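Local coordinates for protein fatty Acyl-Adenylate Ligase (Escherichia coli, PDB 3PBK) that belongs to the ANL clan of AMP-binding enzymes and is a fatty acyl-adenylate ligase, at residues Leu65-Leu70 / Lys160-Ala165; Ile413-Pro418 / Leu440-Leu445. All coordinates share one frame; numbering follows the deposited sequence.

Contact 1. Residues Leu65-Leu70 / Lys160-Ala165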
# COMPACT_ATOMS: atom_id res chain seq x y z
N LEU A 65 -8.90 18.39 21.47
CA LEU A 65 -9.42 17.03 21.52
C LEU A 65 -9.74 16.55 22.92
O LEU A 65 -10.72 15.85 23.13
CB LEU A 65 -8.43 16.06 20.87
CG LEU A 65 -8.60 15.92 19.36
CD1 LEU A 65 -7.70 14.83 18.83
CD2 LEU A 65 -10.05 15.63 19.06
N LEU A 66 -8.92 16.93 23.89
CA LEU A 66 -9.12 16.49 25.27
C LEU A 66 -10.29 17.19 25.96
O LEU A 66 -10.90 16.64 26.88
CB LEU A 66 -7.83 16.67 26.07
CG LEU A 66 -6.74 15.68 25.68
CD1 LEU A 66 -5.39 16.12 26.25
CD2 LEU A 66 -7.11 14.27 26.13
N SER A 67 -10.62 18.40 25.50
CA SER A 67 -11.73 19.14 26.07
C SER A 67 -13.01 18.36 25.84
O SER A 67 -14.03 18.63 26.46
CB SER A 67 -11.84 20.53 25.45
OG SER A 67 -12.58 20.48 24.25
N LEU A 68 -12.94 17.38 24.94
CA LEU A 68 -14.08 16.54 24.65
C LEU A 68 -14.15 15.37 25.62
O LEU A 68 -14.81 14.37 25.33
CB LEU A 68 -14.01 16.03 23.22
CG LEU A 68 -14.42 17.00 22.11
CD1 LEU A 68 -13.81 16.60 20.78
CD2 LEU A 68 -15.92 17.07 22.01
N ASN A 69 -13.46 15.48 26.75
CA ASN A 69 -13.47 14.41 27.75
C ASN A 69 -13.14 13.02 27.21
O ASN A 69 -13.71 12.01 27.67
CB ASN A 69 -14.80 14.38 28.50
CG ASN A 69 -14.70 15.02 29.88
OD1 ASN A 69 -15.65 15.66 30.35
ND2 ASN A 69 -13.55 14.86 30.53
N LEU A 70 -12.22 12.97 26.25
CA LEU A 70 -11.76 11.72 25.67
C LEU A 70 -10.60 11.23 26.50
O LEU A 70 -9.73 12.02 26.89
CB LEU A 70 -11.28 11.94 24.25
CG LEU A 70 -12.26 12.53 23.25
CD1 LEU A 70 -11.51 13.11 22.08
CD2 LEU A 70 -13.24 11.47 22.79
N LYS A 160 -11.13 22.65 14.94
CA LYS A 160 -10.19 23.74 15.18
C LYS A 160 -10.84 24.79 16.08
O LYS A 160 -10.15 25.59 16.73
CB LYS A 160 -9.73 24.38 13.86
CG LYS A 160 -9.10 23.41 12.88
CD LYS A 160 -8.18 24.13 11.90
CE LYS A 160 -7.97 23.31 10.62
NZ LYS A 160 -7.01 23.94 9.67
N ALA A 161 -12.16 24.75 16.12
CA ALA A 161 -12.96 25.73 16.85
C ALA A 161 -13.15 25.38 18.33
O ALA A 161 -13.68 26.18 19.10
CB ALA A 161 -14.31 25.92 16.16
N LEU A 162 -12.71 24.19 18.72
CA LEU A 162 -12.83 23.75 20.11
C LEU A 162 -11.93 24.53 21.06
O LEU A 162 -11.02 25.25 20.63
CB LEU A 162 -12.54 22.25 20.22
CG LEU A 162 -13.75 21.32 20.31
CD1 LEU A 162 -14.95 21.88 19.55
CD2 LEU A 162 -13.40 19.93 19.81
N PRO A 163 -12.20 24.41 22.37
CA PRO A 163 -11.41 25.04 23.43
C PRO A 163 -10.25 24.16 23.91
O PRO A 163 -10.41 22.95 24.09
CB PRO A 163 -12.43 25.21 24.57
CG PRO A 163 -13.78 24.81 23.99
CD PRO A 163 -13.47 23.88 22.88
N GLU A 164 -9.09 24.78 24.11
CA GLU A 164 -7.98 24.11 24.77
C GLU A 164 -8.46 23.55 26.11
O GLU A 164 -8.67 24.34 27.04
CB GLU A 164 -6.88 25.12 25.08
CG GLU A 164 -6.46 26.02 23.94
CD GLU A 164 -5.35 25.41 23.14
OE1 GLU A 164 -5.40 24.17 22.97
OE2 GLU A 164 -4.42 26.14 22.70
N ALA A 165 -8.62 22.24 26.23
CA ALA A 165 -8.82 21.64 27.56
C ALA A 165 -7.62 22.00 28.44
O ALA A 165 -6.48 21.62 28.14
CB ALA A 165 -8.97 20.13 27.47
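The C-terminal part of helix 51-67 and the residues just after it lie against an irregular chain at Leu162-Ala165, and the backbones come closest where the CA atoms of Ser67 and Ala165 are 4.1 Å apart. No regular pairing joins them; the contact is made by small and apolar groups. The methyl of Ala165 points at the helix end and touches its backbone and the roots of two side chains, lying 3.9 Å from Leu66 CB and 3.5 Å from Ser67 CB. Ser67 also points across, its CB and OG beside the carbonyl O of Pro163 and its OG 3.8 Å from Pro163 CD. That hydroxyl, however, is hydrogen-bonded to the carbonyl O of Arg64, back in its own helix. On the other flank of Ser67, Leu68 and Leu162 cross at about a right angle and meet tip to tip, Leu68 CD1 standing 3.5 Å from Leu162 CD2. Near the surface of the chain, the loop that follows helix 156-160 is thus laid along the end of helix 51-67. Ala165 has a backbone hydrogen bond with Lys63 of that helix, while Leu68 and Leu162 both rest on Leu154 of strand 152-155.

Contact 2. Residues Ile413-Pro418 / Leu440-Leu445. With 1ZZ (5'-O-[(S)-(dodecanoyloxy)(hydroxy)phosphoryl]adenosine), chain C.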
# COMPACT_ATOMS: atom_id res chain seq x y z
N ILE A 413 5.70 -16.68 3.55
CA ILE A 413 6.67 -15.71 4.03
C ILE A 413 6.36 -15.29 5.47
O ILE A 413 5.32 -14.70 5.74
CB ILE A 413 6.65 -14.47 3.15
CG1 ILE A 413 7.00 -14.83 1.72
CG2 ILE A 413 7.61 -13.44 3.68
CD1 ILE A 413 6.81 -13.67 0.75
N CYS A 414 7.26 -15.58 6.40
CA CYS A 414 7.04 -15.23 7.80
C CYS A 414 8.04 -14.19 8.28
O CYS A 414 9.23 -14.28 7.99
CB CYS A 414 7.12 -16.46 8.70
SG CYS A 414 5.91 -17.74 8.33
N ILE A 415 7.54 -13.21 9.03
CA ILE A 415 8.36 -12.09 9.47
C ILE A 415 8.41 -12.02 10.99
O ILE A 415 7.57 -12.61 11.67
CB ILE A 415 7.82 -10.76 8.92
CG1 ILE A 415 6.33 -10.60 9.25
CG2 ILE A 415 8.03 -10.70 7.42
CD1 ILE A 415 5.76 -9.25 8.86
N SER A 416 9.39 -11.28 11.51
CA SER A 416 9.55 -11.10 12.95
C SER A 416 10.53 -9.98 13.21
O SER A 416 11.34 -9.64 12.35
CB SER A 416 10.08 -12.38 13.59
OG SER A 416 11.46 -12.52 13.32
N GLY A 417 10.47 -9.42 14.42
CA GLY A 417 11.30 -8.29 14.77
C GLY A 417 10.46 -7.12 15.25
O GLY A 417 9.24 -7.18 15.24
N PRO A 418 11.12 -6.04 15.65
CA PRO A 418 10.54 -4.89 16.36
C PRO A 418 9.36 -4.24 15.64
O PRO A 418 8.45 -3.74 16.31
CB PRO A 418 11.70 -3.90 16.42
CG PRO A 418 12.90 -4.72 16.24
CD PRO A 418 12.52 -5.80 15.29
N LEU A 440 4.95 -13.92 12.50
CA LEU A 440 3.69 -13.74 11.83
C LEU A 440 3.79 -14.34 10.45
O LEU A 440 4.79 -14.15 9.76
CB LEU A 440 3.36 -12.25 11.68
CG LEU A 440 2.14 -12.04 10.80
CD1 LEU A 440 0.92 -11.82 11.65
CD2 LEU A 440 2.36 -10.87 9.90
N ASP A 441 2.76 -15.08 10.06
CA ASP A 441 2.62 -15.56 8.69
C ASP A 441 1.92 -14.50 7.84
O ASP A 441 0.75 -14.22 8.05
CB ASP A 441 1.82 -16.85 8.69
CG ASP A 441 1.58 -17.37 7.30
OD1 ASP A 441 1.78 -16.60 6.34
OD2 ASP A 441 1.19 -18.56 7.17
N THR A 442 2.62 -13.93 6.87
CA THR A 442 2.08 -12.81 6.10
C THR A 442 1.01 -13.23 5.10
O THR A 442 0.28 -12.40 4.58
CB THR A 442 3.17 -12.12 5.30
OG1 THR A 442 3.68 -13.04 4.33
CG2 THR A 442 4.31 -11.67 6.20
N GLY A 443 0.91 -14.52 4.80
CA GLY A 443 -0.04 -14.98 3.82
C GLY A 443 0.45 -14.72 2.41
O GLY A 443 -0.33 -14.75 1.45
N ASP A 444 1.74 -14.47 2.27
CA ASP A 444 2.37 -14.32 0.96
C ASP A 444 3.27 -15.51 0.63
O ASP A 444 3.92 -16.09 1.52
CB ASP A 444 3.18 -13.03 0.88
CG ASP A 444 2.34 -11.79 1.03
OD1 ASP A 444 1.13 -11.85 0.76
OD2 ASP A 444 2.90 -10.75 1.43
N LEU A 445 3.33 -15.85 -0.65
CA LEU A 445 4.21 -16.90 -1.12
C LEU A 445 5.51 -16.33 -1.66
O LEU A 445 5.53 -15.28 -2.31
CB LEU A 445 3.51 -17.72 -2.20
CG LEU A 445 2.29 -18.51 -1.76
CD1 LEU A 445 1.63 -19.14 -2.99
CD2 LEU A 445 2.70 -19.55 -0.75
P 1ZZ C . -0.29 -3.21 2.53
C1 1ZZ C . 10.44 7.06 2.22
N1 1ZZ C . 2.81 -6.92 -1.48
O1 1ZZ C . 1.91 -2.07 0.29
C2 1ZZ C . 10.13 5.64 2.59
N2 1ZZ C . 4.64 -5.70 -1.73
O2 1ZZ C . 1.08 -2.29 2.46
C3 1ZZ C . 9.10 4.89 1.74
N3 1ZZ C . 3.45 -8.65 -3.24
O3 1ZZ C . -0.62 -3.93 3.91
C4 1ZZ C . 8.99 3.39 2.05
N4 1ZZ C . 5.48 -8.26 -4.28
O4 1ZZ C . -1.40 -2.47 2.21
C5 1ZZ C . 8.36 2.39 1.07
N5 1ZZ C . 6.81 -6.32 -3.62
O5 1ZZ C . -0.12 -4.39 1.47
C6 1ZZ C . 7.79 1.19 1.77
O6 1ZZ C . 1.04 -6.30 -0.20
C7 1ZZ C . 7.83 -0.18 1.13
O7 1ZZ C . 0.92 -9.83 -0.34
C8 1ZZ C . 6.71 -1.14 1.48
O8 1ZZ C . 1.50 -8.84 2.28
C9 1ZZ C . 5.87 -1.77 0.37
C10 1ZZ C . 4.37 -1.80 0.46
C11 1ZZ C . 3.55 -1.96 1.67
C12 1ZZ C . 2.15 -2.27 1.43
C13 1ZZ C . 0.24 -5.64 2.01
C14 1ZZ C . 0.48 -6.80 1.03
C15 1ZZ C . 1.49 -7.94 1.23
C16 1ZZ C . 1.46 -8.56 -0.10
C17 1ZZ C . 1.48 -7.37 -1.01
C18 1ZZ C . 3.45 -5.83 -1.05
C19 1ZZ C . 4.72 -6.78 -2.61
C20 1ZZ C . 3.64 -7.51 -2.49
C21 1ZZ C . 4.41 -8.98 -4.14
C22 1ZZ C . 5.65 -7.11 -3.49
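A sharp corner at Gly443 lets one strand, 413-416, pair with two successive pieces of chain, 440-442 before the bend and 444-445 after it. They belong to a curled antiparallel sheet of this AMP-binding, ANL-type fold, and strand 440-442 runs at 137° to strand 413-416. Ile415 and Leu440 form a hydrogen-bonded pair, with two N-H···O bonds of 3.0 Å (Ile415 N to Leu440 O, and Leu440 N to Ile415 O); Cys414 and Asp441 form the neighbouring non-hydrogen-bonded pair. At the bend, Ile413 O is gripped twice: Thr442 N comes in almost head-on to the carbonyl, and Thr442 OG1 donates to one of its in-plane lone pairs at 2.7 Å. The same hydroxyl accepts from Asp444 N, an ST turn, while Asp441 OD1 takes Gly443 N from above the carboxylate plane in an Asx turn, so both turns brace the corner. Beyond it, Ile413 N reaches Asp444 O at 2.8 Å in an almost straight bond (171°).

On the face shared by Ile415 and Leu440, the two side chains lie side by side, Ile415 CD1 3.9 Å from Leu440 CD2. The Thr442 and Ile415 side chains cross at about a right angle, CG2 of the first touching CG1 of the second, and Ile413 CD1 packs against Asp444 CB.

The corner delivers Asp444 to the bound 5'-O-[(S)-(dodecanoyloxy)(hydroxy)phosphoryl]adenosine. With CG anti to its carbonyl carbon (chi1 -63°), Asp444 turns its carboxylate to two ribose hydroxyls, a bidentate grip that would probably favour the ionised acid. Ligand O7 donates to OD1, though its position is less certain. OD2, also hydrogen-bonded to Tyr336 OH, accepts from ligand O8 at 2.5 Å.

The two contacts are separate parts of one chain, and both segments of contact 1 precede those of contact 2 in the sequence. Their centres lie about 40 Å apart and their nearest atoms about 25 Å apart, so they do not touch. Contact 1 sits near the surface, its centre about 33 Å from the centre of the chain, where a helix end meets a loop beside the four-stranded parallel sheet. Contact 2 is buried, its centre about 16 Å from that of the chain, and supplies Asp444 to the ligand pocket, where Cys335 O and Ala339 N also hydrogen-bond the ligand. One is therefore peripheral helix-loop packing, the other a strand pairing that forms part of the ligand site.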